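Local coordinates for protein ATP:cob(I)alamin adenosyltransferase, putative (Burkholderia thailandensis, PDB 2ZHZ) that probably transfers the adenosyl group of ATP to the cobalt of reduced cobalamin, giving adenosylcobalamin and triphosphate, at residues 66-71 and 89-94; 73-78 and 143-148; 130-135 and 150-155. All coordinates share one frame; numbering follows the deposited sequence.

Contact 1 of 3, residues 66-71 and 89-94; sequences QHDLFD and LARLDG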
loop_
_atom_site.group_PDB
_atom_site.type_symbol
_atom_site.label_atom_id
_atom_site.label_comp_id
_atom_site.label_asym_id
_atom_site.label_seq_id
_atom_site.Cartn_x
_atom_site.Cartn_y
_atom_site.Cartn_z
ATOM N N GLN B 66 -7.593 14.138 -5.480
ATOM C CA GLN B 66 -6.275 13.841 -6.041
ATOM C C GLN B 66 -5.484 15.135 -6.206
ATOM O O GLN B 66 -4.265 15.167 -6.008
ATOM C CB GLN B 66 -6.395 13.149 -7.402
ATOM C CG GLN B 66 -6.851 11.700 -7.334
ATOM C CD GLN B 66 -6.428 10.907 -8.555
ATOM O OE1 GLN B 66 -6.869 11.181 -9.676
ATOM N NE2 GLN B 66 -5.555 9.919 -8.346
ATOM N N HIS B 67 -6.184 16.200 -6.584
ATOM C CA HIS B 67 -5.555 17.505 -6.760
ATOM C C HIS B 67 -5.102 18.025 -5.400
ATOM O O HIS B 67 -4.012 18.579 -5.275
ATOM C CB HIS B 67 -6.543 18.479 -7.405
ATOM C CG HIS B 67 -6.914 18.114 -8.807
ATOM N ND1 HIS B 67 -6.063 18.306 -9.876
ATOM C CD2 HIS B 67 -8.033 17.546 -9.315
ATOM C CE1 HIS B 67 -6.645 17.873 -10.980
ATOM N NE2 HIS B 67 -7.841 17.406 -10.667
ATOM N N ASP B 68 -5.941 17.835 -4.385
ATOM C CA ASP B 68 -5.614 18.265 -3.025
ATOM C C ASP B 68 -4.358 17.542 -2.547
ATOM O O ASP B 68 -3.465 18.140 -1.938
ATOM C CB ASP B 68 -6.734 17.914 -2.036
ATOM C CG ASP B 68 -7.998 18.726 -2.240
ATOM O OD1 ASP B 68 -7.994 19.694 -3.029
ATOM O OD2 ASP B 68 -9.004 18.384 -1.583
ATOM N N LEU B 69 -4.316 16.237 -2.799
ATOM C CA LEU B 69 -3.189 15.414 -2.383
ATOM C C LEU B 69 -1.913 15.799 -3.110
ATOM O O LEU B 69 -0.816 15.696 -2.557
ATOM C CB LEU B 69 -3.514 13.931 -2.599
ATOM C CG LEU B 69 -4.609 13.406 -1.665
ATOM C CD1 LEU B 69 -4.838 11.919 -1.925
ATOM C CD2 LEU B 69 -4.199 13.630 -0.207
ATOM N N PHE B 70 -2.051 16.238 -4.357
ATOM C CA PHE B 70 -0.886 16.668 -5.112
ATOM C C PHE B 70 -0.323 17.914 -4.430
ATOM O O PHE B 70 0.890 18.058 -4.279
ATOM C CB PHE B 70 -1.265 17.005 -6.551
ATOM C CG PHE B 70 -0.094 17.414 -7.392
ATOM C CD1 PHE B 70 0.769 16.456 -7.915
ATOM C CD2 PHE B 70 0.177 18.759 -7.621
ATOM C CE1 PHE B 70 1.890 16.834 -8.654
ATOM C CE2 PHE B 70 1.294 19.148 -8.358
ATOM C CZ PHE B 70 2.152 18.181 -8.875
ATOM N N ASP B 71 -1.209 18.813 -4.012
ATOM C CA ASP B 71 -0.778 20.037 -3.344
ATOM C C ASP B 71 -0.232 19.765 -1.948
ATOM O O ASP B 71 0.718 20.414 -1.508
ATOM C CB ASP B 71 -1.929 21.040 -3.253
ATOM C CG ASP B 71 -2.302 21.619 -4.602
ATOM O OD1 ASP B 71 -1.496 21.496 -5.553
ATOM O OD2 ASP B 71 -3.395 22.210 -4.713
ATOM N N LEU B 89 -10.040 21.857 4.152
ATOM C CA LEU B 89 -10.641 21.139 5.264
ATOM C C LEU B 89 -12.159 21.307 5.277
ATOM O O LEU B 89 -12.895 20.376 5.619
ATOM C CB LEU B 89 -10.061 21.641 6.590
ATOM C CG LEU B 89 -8.542 21.545 6.741
ATOM C CD1 LEU B 89 -8.137 22.106 8.095
ATOM C CD2 LEU B 89 -8.096 20.092 6.606
ATOM N N ALA B 90 -12.626 22.497 4.911
ATOM C CA ALA B 90 -14.056 22.772 4.889
ATOM C C ALA B 90 -14.739 21.913 3.837
ATOM O O ALA B 90 -15.834 21.395 4.064
ATOM C CB ALA B 90 -14.307 24.251 4.599
ATOM N N ARG B 91 -14.089 21.757 2.688
ATOM C CA ARG B 91 -14.668 20.960 1.621
ATOM C C ARG B 91 -14.800 19.492 2.024
ATOM O O ARG B 91 -15.793 18.842 1.695
ATOM C CB ARG B 91 -13.845 21.083 0.341
ATOM C CG ARG B 91 -14.513 20.406 -0.833
ATOM C CD ARG B 91 -13.957 20.884 -2.154
ATOM N NE ARG B 91 -12.548 20.553 -2.320
ATOM C CZ ARG B 91 -11.900 20.661 -3.472
ATOM N NH1 ARG B 91 -12.544 21.093 -4.550
ATOM N NH2 ARG B 91 -10.617 20.328 -3.554
ATOM N N LEU B 92 -13.800 18.970 2.730
ATOM C CA LEU B 92 -13.856 17.583 3.181
ATOM C C LEU B 92 -14.985 17.448 4.197
ATOM O O LEU B 92 -15.772 16.504 4.138
ATOM C CB LEU B 92 -12.535 17.162 3.831
ATOM C CG LEU B 92 -11.282 17.031 2.963
ATOM C CD1 LEU B 92 -10.165 16.465 3.820
ATOM C CD2 LEU B 92 -11.538 16.119 1.769
ATOM N N ASP B 93 -15.060 18.395 5.130
ATOM C CA ASP B 93 -16.108 18.374 6.147
ATOM C C ASP B 93 -17.481 18.444 5.488
ATOM O O ASP B 93 -18.448 17.869 5.983
ATOM C CB ASP B 93 -15.960 19.550 7.117
ATOM C CG ASP B 93 -14.820 19.364 8.097
ATOM O OD1 ASP B 93 -14.317 18.230 8.219
ATOM O OD2 ASP B 93 -14.440 20.355 8.758
ATOM N N GLY B 94 -17.556 19.161 4.371
ATOM C CA GLY B 94 -18.811 19.298 3.655
ATOM C C GLY B 94 -19.220 17.995 3.000
ATOM O O GLY B 94 -20.382 17.595 3.071
HETATM O O HOH W 1 -10.907 19.759 -0.244
#
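R91 reaches from helix 86-101 across to D68 on helix 56-77. From CB the chain sets off with CG anti to the backbone N (chi1 -173°) and runs on extended to CD, outward from its own helix and with little gain toward D68; the bend at chi3 (64°) then turns NE and the guanidinium across to the aspartate. NE is the first atom to find a partner: it donates to water 1, 2.8 Å from NE, and that water donates a hydrogen bond to OD2 of D68. At the tip, NH2 lies 2.7 Å from OD1 of D68 in a salt bridge, while a weak bond runs from NH2 to OD2 of D68 (3.2 Å). The carboxylate meets the edge of the guanidinium, with the two planes 36° apart, so the pair is not the flat two-on-two kind; NH2 alone meets both oxygens. D68 is further engaged by the hydroxyl of Y151, which bonds to OD2, and by a weak bond from H88 to OD1. A buried carboxylate served by an arginine, a tyrosine hydroxyl and a water would most likely remain ionised, and the charge pair ties two helices whose backbones stay well apart.

Contact 2 of 3, residues 73-78 and 143-148; sequences GGELCI and PLNAAP
OE2 of E75 is gripped twice on the side of residues 143-148. ND2 of N145 donates to it over 3.2 Å along an almost straight line (N-H...O 176°), and water 2 donates over a shorter 2.6 Å to the same OE2. The amide holds the oxygen in its own plane but comes down on it from above the carboxylate plane, 50° out, with the two flat groups turned 69° against each other. Water 2 in turn accepts from the backbone N of N145, so side chain and main chain of one residue both serve one carboxylate oxygen, directly and through the water. What delivers the carboxylate is a fully stretched glutamate: CG lies anti to the backbone N (chi1 -179°) and the chain continues straight beyond it. The other oxygen, OE1, takes the backbone N-H groups of A83 and I84, which tie this same side chain to a loop.

P148 lies across the end of the glutamate at about a right angle, its CG 3.4 Å from OE2 of E75. Next to this carboxylate is a small apolar patch, where CD2 of L76 meets CD1 of L144 at 4.1 Å.

The contact thus pins the last turn of helix 56-77 to the connection that leads into helix 147-169. L76 also packs on A35, I36 and V39 of helix 31-50 and on L138 of helix 116-141, while L144 rests on I135 and L138, so the leucine pair lies where helix 56-77 and the connection into helix 147-169 meet helices 31-50 and 116-141.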
loop_
_atom_site.group_PDB
_atom_site.type_symbol
_atom_site.label_atom_id
_atom_site.label_comp_id
_atom_site.label_asym_id
_atom_site.label_seq_id
_atom_site.Cartn_x
_atom_site.Cartn_y
_atom_site.Cartn_z
ATOM N N GLY B 73 1.294 17.100 -1.018
ATOM C CA GLY B 73 2.628 16.557 -1.219
ATOM C C GLY B 73 3.590 17.678 -1.573
ATOM O O GLY B 73 4.743 17.690 -1.131
ATOM N N GLY B 74 3.108 18.625 -2.373
ATOM C CA GLY B 74 3.931 19.756 -2.764
ATOM C C GLY B 74 4.309 20.577 -1.549
ATOM O O GLY B 74 5.417 21.111 -1.466
ATOM N N GLU B 75 3.386 20.683 -0.597
ATOM C CA GLU B 75 3.645 21.435 0.623
ATOM C C GLU B 75 4.711 20.722 1.450
ATOM O O GLU B 75 5.541 21.363 2.099
ATOM C CB GLU B 75 2.368 21.583 1.456
ATOM C CG GLU B 75 2.576 22.391 2.729
ATOM C CD GLU B 75 1.290 22.654 3.489
ATOM O OE1 GLU B 75 0.237 22.813 2.838
ATOM O OE2 GLU B 75 1.332 22.723 4.736
ATOM N N LEU B 76 4.683 19.394 1.432
ATOM C CA LEU B 76 5.667 18.620 2.177
ATOM C C LEU B 76 7.029 18.703 1.491
ATOM O O LEU B 76 8.062 18.527 2.135
ATOM C CB LEU B 76 5.227 17.157 2.282
ATOM C CG LEU B 76 3.935 16.898 3.064
ATOM C CD1 LEU B 76 3.589 15.413 3.022
ATOM C CD2 LEU B 76 4.103 17.369 4.497
ATOM N N CYS B 77 7.017 18.972 0.187
ATOM C CA CYS B 77 8.243 19.080 -0.614
ATOM C C CYS B 77 8.946 20.422 -0.450
ATOM O O CYS B 77 10.167 20.520 -0.605
ATOM C CB CYS B 77 7.932 18.883 -2.098
ATOM S SG CYS B 77 7.472 17.210 -2.570
ATOM N N ILE B 78 8.171 21.459 -0.157
ATOM C CA ILE B 78 8.727 22.792 0.018
ATOM C C ILE B 78 8.524 23.248 1.456
ATOM O O ILE B 78 7.497 23.836 1.792
ATOM C CB ILE B 78 8.054 23.794 -0.931
ATOM C CG1 ILE B 78 8.216 23.313 -2.375
ATOM C CG2 ILE B 78 8.665 25.176 -0.747
ATOM C CD1 ILE B 78 7.518 24.185 -3.399
ATOM N N PRO B 143 9.190 21.422 12.278
ATOM C CA PRO B 143 8.032 22.318 12.366
ATOM C C PRO B 143 7.195 22.184 11.097
ATOM O O PRO B 143 7.695 22.369 9.988
ATOM C CB PRO B 143 8.672 23.700 12.513
ATOM C CG PRO B 143 9.983 23.545 11.792
ATOM C CD PRO B 143 10.448 22.188 12.264
ATOM N N LEU B 144 5.921 21.858 11.269
ATOM C CA LEU B 144 5.031 21.661 10.135
ATOM C C LEU B 144 3.675 22.289 10.430
ATOM O O LEU B 144 3.284 22.409 11.590
ATOM C CB LEU B 144 4.867 20.154 9.901
ATOM C CG LEU B 144 4.299 19.611 8.593
ATOM C CD1 LEU B 144 5.284 19.868 7.462
ATOM C CD2 LEU B 144 4.052 18.113 8.741
ATOM N N ASN B 145 2.964 22.708 9.388
ATOM C CA ASN B 145 1.640 23.283 9.587
ATOM C C ASN B 145 0.741 22.127 10.010
ATOM O O ASN B 145 1.027 20.971 9.701
ATOM C CB ASN B 145 1.102 23.907 8.296
ATOM C CG ASN B 145 1.921 25.098 7.835
ATOM O OD1 ASN B 145 2.246 25.982 8.627
ATOM N ND2 ASN B 145 2.248 25.133 6.549
ATOM N N ALA B 146 -0.340 22.434 10.716
ATOM C CA ALA B 146 -1.256 21.399 11.174
ATOM C C ALA B 146 -2.238 20.960 10.085
ATOM O O ALA B 146 -2.785 19.861 10.143
ATOM C CB ALA B 146 -2.019 21.896 12.400
ATOM N N ALA B 147 -2.447 21.818 9.090
ATOM C CA ALA B 147 -3.383 21.528 8.008
ATOM C C ALA B 147 -3.228 20.151 7.342
ATOM O O ALA B 147 -4.212 19.426 7.186
ATOM C CB ALA B 147 -3.313 22.629 6.955
ATOM N N PRO B 148 -2.002 19.775 6.936
ATOM C CA PRO B 148 -1.796 18.469 6.292
ATOM C C PRO B 148 -2.354 17.321 7.131
ATOM O O PRO B 148 -3.060 16.447 6.630
ATOM C CB PRO B 148 -0.278 18.396 6.152
ATOM C CG PRO B 148 0.098 19.841 5.943
ATOM C CD PRO B 148 -0.742 20.542 6.982
HETATM O O HOH W 2 3.406 22.041 6.189
#

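Contact 3 of 3, residues 130-135 and 150-155; sequences RAERSI and RYVNRL. With ATP (adenosine-5'-triphosphate), chain H.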
loop_
_atom_site.group_PDB
_atom_site.type_symbol
_atom_site.label_atom_id
_atom_site.label_comp_id
_atom_site.label_asym_id
_atom_site.label_seq_id
_atom_site.Cartn_x
_atom_site.Cartn_y
_atom_site.Cartn_z
ATOM N N ARG B 130 -2.172 5.562 7.062
ATOM C CA ARG B 130 -0.741 5.290 7.122
ATOM C C ARG B 130 -0.018 6.615 6.821
ATOM O O ARG B 130 0.980 6.954 7.462
ATOM C CB ARG B 130 -0.364 4.204 6.096
ATOM C CG ARG B 130 1.136 4.015 5.863
ATOM C CD ARG B 130 1.493 2.552 5.542
ATOM N NE ARG B 130 0.812 1.979 4.374
ATOM C CZ ARG B 130 1.155 2.191 3.103
ATOM N NH1 ARG B 130 2.175 2.983 2.797
ATOM N NH2 ARG B 130 0.502 1.571 2.129
ATOM N N ALA B 131 -0.534 7.372 5.854
ATOM C CA ALA B 131 0.066 8.661 5.513
ATOM C C ALA B 131 -0.071 9.620 6.693
ATOM O O ALA B 131 0.818 10.434 6.950
ATOM C CB ALA B 131 -0.603 9.255 4.271
ATOM N N GLU B 132 -1.185 9.527 7.415
ATOM C CA GLU B 132 -1.384 10.395 8.566
ATOM C C GLU B 132 -0.306 10.122 9.609
ATOM O O GLU B 132 0.246 11.049 10.198
ATOM C CB GLU B 132 -2.771 10.189 9.191
ATOM C CG GLU B 132 -2.986 11.045 10.437
ATOM C CD GLU B 132 -4.382 10.929 11.016
ATOM O OE1 GLU B 132 -5.032 9.879 10.815
ATOM O OE2 GLU B 132 -4.821 11.882 11.696
ATOM N N ARG B 133 0.006 8.849 9.834
ATOM C CA ARG B 133 1.032 8.503 10.814
ATOM C C ARG B 133 2.404 9.048 10.418
ATOM O O ARG B 133 3.131 9.565 11.262
ATOM C CB ARG B 133 1.097 6.982 11.017
ATOM C CG ARG B 133 -0.211 6.389 11.547
ATOM C CD ARG B 133 -0.033 4.960 12.058
ATOM N NE ARG B 133 0.392 4.021 11.020
ATOM C CZ ARG B 133 -0.416 3.448 10.131
ATOM N NH1 ARG B 133 -1.717 3.707 10.132
ATOM N NH2 ARG B 133 0.082 2.595 9.244
ATOM N N SER B 134 2.756 8.953 9.138
ATOM C CA SER B 134 4.052 9.457 8.692
ATOM C C SER B 134 4.103 10.988 8.691
ATOM O O SER B 134 5.165 11.580 8.882
ATOM C CB SER B 134 4.405 8.891 7.304
ATOM O OG SER B 134 3.410 9.169 6.341
ATOM N N ILE B 135 2.956 11.629 8.492
ATOM C CA ILE B 135 2.893 13.086 8.516
ATOM C C ILE B 135 3.034 13.542 9.973
ATOM O O ILE B 135 3.696 14.538 10.262
ATOM C CB ILE B 135 1.559 13.592 7.920
ATOM C CG1 ILE B 135 1.582 13.406 6.400
ATOM C CG2 ILE B 135 1.330 15.062 8.291
ATOM C CD1 ILE B 135 0.241 13.642 5.725
ATOM N N ARG B 150 -4.548 17.552 9.637
ATOM C CA ARG B 150 -5.994 17.683 9.767
ATOM C C ARG B 150 -6.707 17.239 8.503
ATOM O O ARG B 150 -7.822 16.715 8.562
ATOM C CB ARG B 150 -6.366 19.131 10.085
ATOM C CG ARG B 150 -5.728 19.659 11.356
ATOM C CD ARG B 150 -6.174 21.088 11.630
ATOM N NE ARG B 150 -7.567 21.150 12.071
ATOM C CZ ARG B 150 -8.313 22.250 12.039
ATOM N NH1 ARG B 150 -7.805 23.387 11.577
ATOM N NH2 ARG B 150 -9.564 22.217 12.476
ATOM N N TYR B 151 -6.060 17.441 7.358
ATOM C CA TYR B 151 -6.651 17.063 6.083
ATOM C C TYR B 151 -6.781 15.544 5.939
ATOM O O TYR B 151 -7.861 15.039 5.633
ATOM C CB TYR B 151 -5.821 17.610 4.920
ATOM C CG TYR B 151 -6.425 17.304 3.570
ATOM C CD1 TYR B 151 -7.276 18.215 2.939
ATOM C CD2 TYR B 151 -6.187 16.081 2.944
ATOM C CE1 TYR B 151 -7.875 17.911 1.718
ATOM C CE2 TYR B 151 -6.780 15.768 1.731
ATOM C CZ TYR B 151 -7.625 16.681 1.124
ATOM O OH TYR B 151 -8.239 16.344 -0.055
ATOM N N VAL B 152 -5.688 14.816 6.150
ATOM C CA VAL B 152 -5.747 13.364 6.019
ATOM C C VAL B 152 -6.596 12.734 7.120
ATOM O O VAL B 152 -7.138 11.641 6.946
ATOM C CB VAL B 152 -4.331 12.729 6.007
ATOM C CG1 VAL B 152 -3.618 13.100 4.714
ATOM C CG2 VAL B 152 -3.532 13.191 7.208
ATOM N N ASN B 153 -6.716 13.423 8.251
ATOM C CA ASN B 153 -7.532 12.923 9.354
ATOM C C ASN B 153 -8.974 12.836 8.839
ATOM O O ASN B 153 -9.661 11.827 9.013
ATOM C CB ASN B 153 -7.462 13.886 10.546
ATOM C CG ASN B 153 -8.051 13.293 11.813
ATOM O OD1 ASN B 153 -8.421 14.008 12.748
ATOM N ND2 ASN B 153 -8.127 11.980 11.855
ATOM N N ARG B 154 -9.415 13.905 8.186
ATOM C CA ARG B 154 -10.759 13.965 7.635
ATOM C C ARG B 154 -10.931 13.052 6.429
ATOM O O ARG B 154 -11.980 12.440 6.257
ATOM C CB ARG B 154 -11.093 15.410 7.247
ATOM C CG ARG B 154 -11.310 16.304 8.448
ATOM C CD ARG B 154 -11.373 17.784 8.084
ATOM N NE ARG B 154 -11.667 18.566 9.280
ATOM C CZ ARG B 154 -10.880 18.615 10.350
ATOM N NH1 ARG B 154 -9.738 17.939 10.370
ATOM N NH2 ARG B 154 -11.251 19.302 11.420
ATOM N N LEU B 155 -9.899 12.954 5.597
ATOM C CA LEU B 155 -9.984 12.119 4.408
ATOM C C LEU B 155 -10.231 10.636 4.700
ATOM O O LEU B 155 -11.001 9.993 3.989
ATOM C CB LEU B 155 -8.725 12.276 3.547
ATOM C CG LEU B 155 -8.721 11.478 2.236
ATOM C CD1 LEU B 155 -9.969 11.803 1.419
ATOM C CD2 LEU B 155 -7.465 11.806 1.445
HETATM P PG ATP H . -10.949 11.770 14.898
HETATM O O1G ATP H . -10.000 12.931 14.856
HETATM O O2G ATP H . -12.322 12.152 15.369
HETATM O O3G ATP H . -11.031 11.088 13.561
HETATM P PB ATP H . -8.983 9.920 15.885
HETATM O O1B ATP H . -8.240 10.346 14.653
HETATM O O2B ATP H . -8.277 10.042 17.213
HETATM O O3B ATP H . -10.407 10.692 15.978
HETATM P PA ATP H . -10.295 7.719 14.487
HETATM O O1A ATP H . -9.748 8.215 13.193
HETATM O O2A ATP H . -11.772 7.839 14.771
HETATM O O3A ATP H . -9.470 8.374 15.745
HETATM O "O5'" ATP H . -9.869 6.172 14.601
HETATM C "C5'" ATP H . -10.473 5.316 15.566
HETATM C "C4'" ATP H . -9.422 4.435 16.233
HETATM O "O4'" ATP H . -8.350 4.068 15.328
HETATM C "C3'" ATP H . -8.795 5.104 17.453
HETATM O "O3'" ATP H . -9.189 4.416 18.646
HETATM C "C2'" ATP H . -7.293 5.079 17.203
HETATM O "O2'" ATP H . -6.644 4.333 18.243
HETATM C "C1'" ATP H . -7.068 4.431 15.848
HETATM N N9 ATP H . -6.404 5.368 14.871
HETATM C C8 ATP H . -6.610 6.707 14.749
HETATM N N7 ATP H . -5.857 7.246 13.762
HETATM C C5 ATP H . -5.140 6.247 13.221
HETATM C C6 ATP H . -4.134 6.110 12.123
HETATM N N6 ATP H . -3.751 7.187 11.403
HETATM N N1 ATP H . -3.613 4.860 11.870
HETATM C C2 ATP H . -3.988 3.753 12.589
HETATM N N3 ATP H . -4.903 3.812 13.601
HETATM C C4 ATP H . -5.500 5.005 13.956
HETATM O O HOH W 3 -6.157 9.456 8.405
#
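E132 and V152 face each other where segments 130-135 and 150-155 have their nearest CA atoms, and their torsions decide what each offers. The glutamate holds CG anti to its N (chi1 178°) and stays extended, which carries the carboxylate past the valine toward the nucleotide. V152 puts CG1 anti to the carbonyl carbon (chi1 -69°), leaving CG2 to lie against the base of the glutamate, 3.7 Å from CB of E132. CG1 of V152 instead meets CD1 of I135 tip to tip at 4.0 Å, so its two methyls pack on different residues of the facing helix, CG2 on the aliphatic part of E132 and CG1 on I135.

Beyond the valine the chemistry turns polar. OE1 of E132 accepts from N6 of ATP at 3.0 Å, and water 3 donates both to this OE1 and to the carbonyl O of V152, bridging the helices. OE2 of E132 forms a salt bridge with K28 of the third subunit, and the N153 side chain lies close by. R133 reads the neighbouring edge of adenine: NH1 donates to N1 of ATP over 2.8 Å, with the base at the edge of the guanidinium. This acceptor and donor pair matches the amino group and N1 of adenine, consistent with recognition of the base. N153 lies at the triphosphate end and at the bound magnesium, which it ligates.

Helices 116-141 and 147-169 run antiparallel here, their local axes 9.2 Å apart at an angle of 161°. The third subunit completes the pocket with R11, G13, T18, G19 and K28, making this the intersubunit ATP site of a trimeric PduO-type adenosyltransferase, built on a helical bundle.

In the fold
Contact 3 is the most central of the three and entirely buried, with valine and isoleucine packing between the helices and polar groups gathered toward ATP. Contact 2, also buried, sits nearer one end of the bundle and relies on a glutamate bound to a loop. Contact 1 is only partly buried and away from the nucleotide, held by a charge pair and a water. Helix 56-77 serves contacts 1 and 2, and helix 147-169 serves contacts 2 and 3. Y151 and R154 of the latter helix join contact 3 to contact 1 through D68 and D93, while L144 and P148 pack on I135 between contacts 2 and 3. Neighbouring subunits touch contacts 1 and 3, whereas no other chain of the trimer touches contact 2.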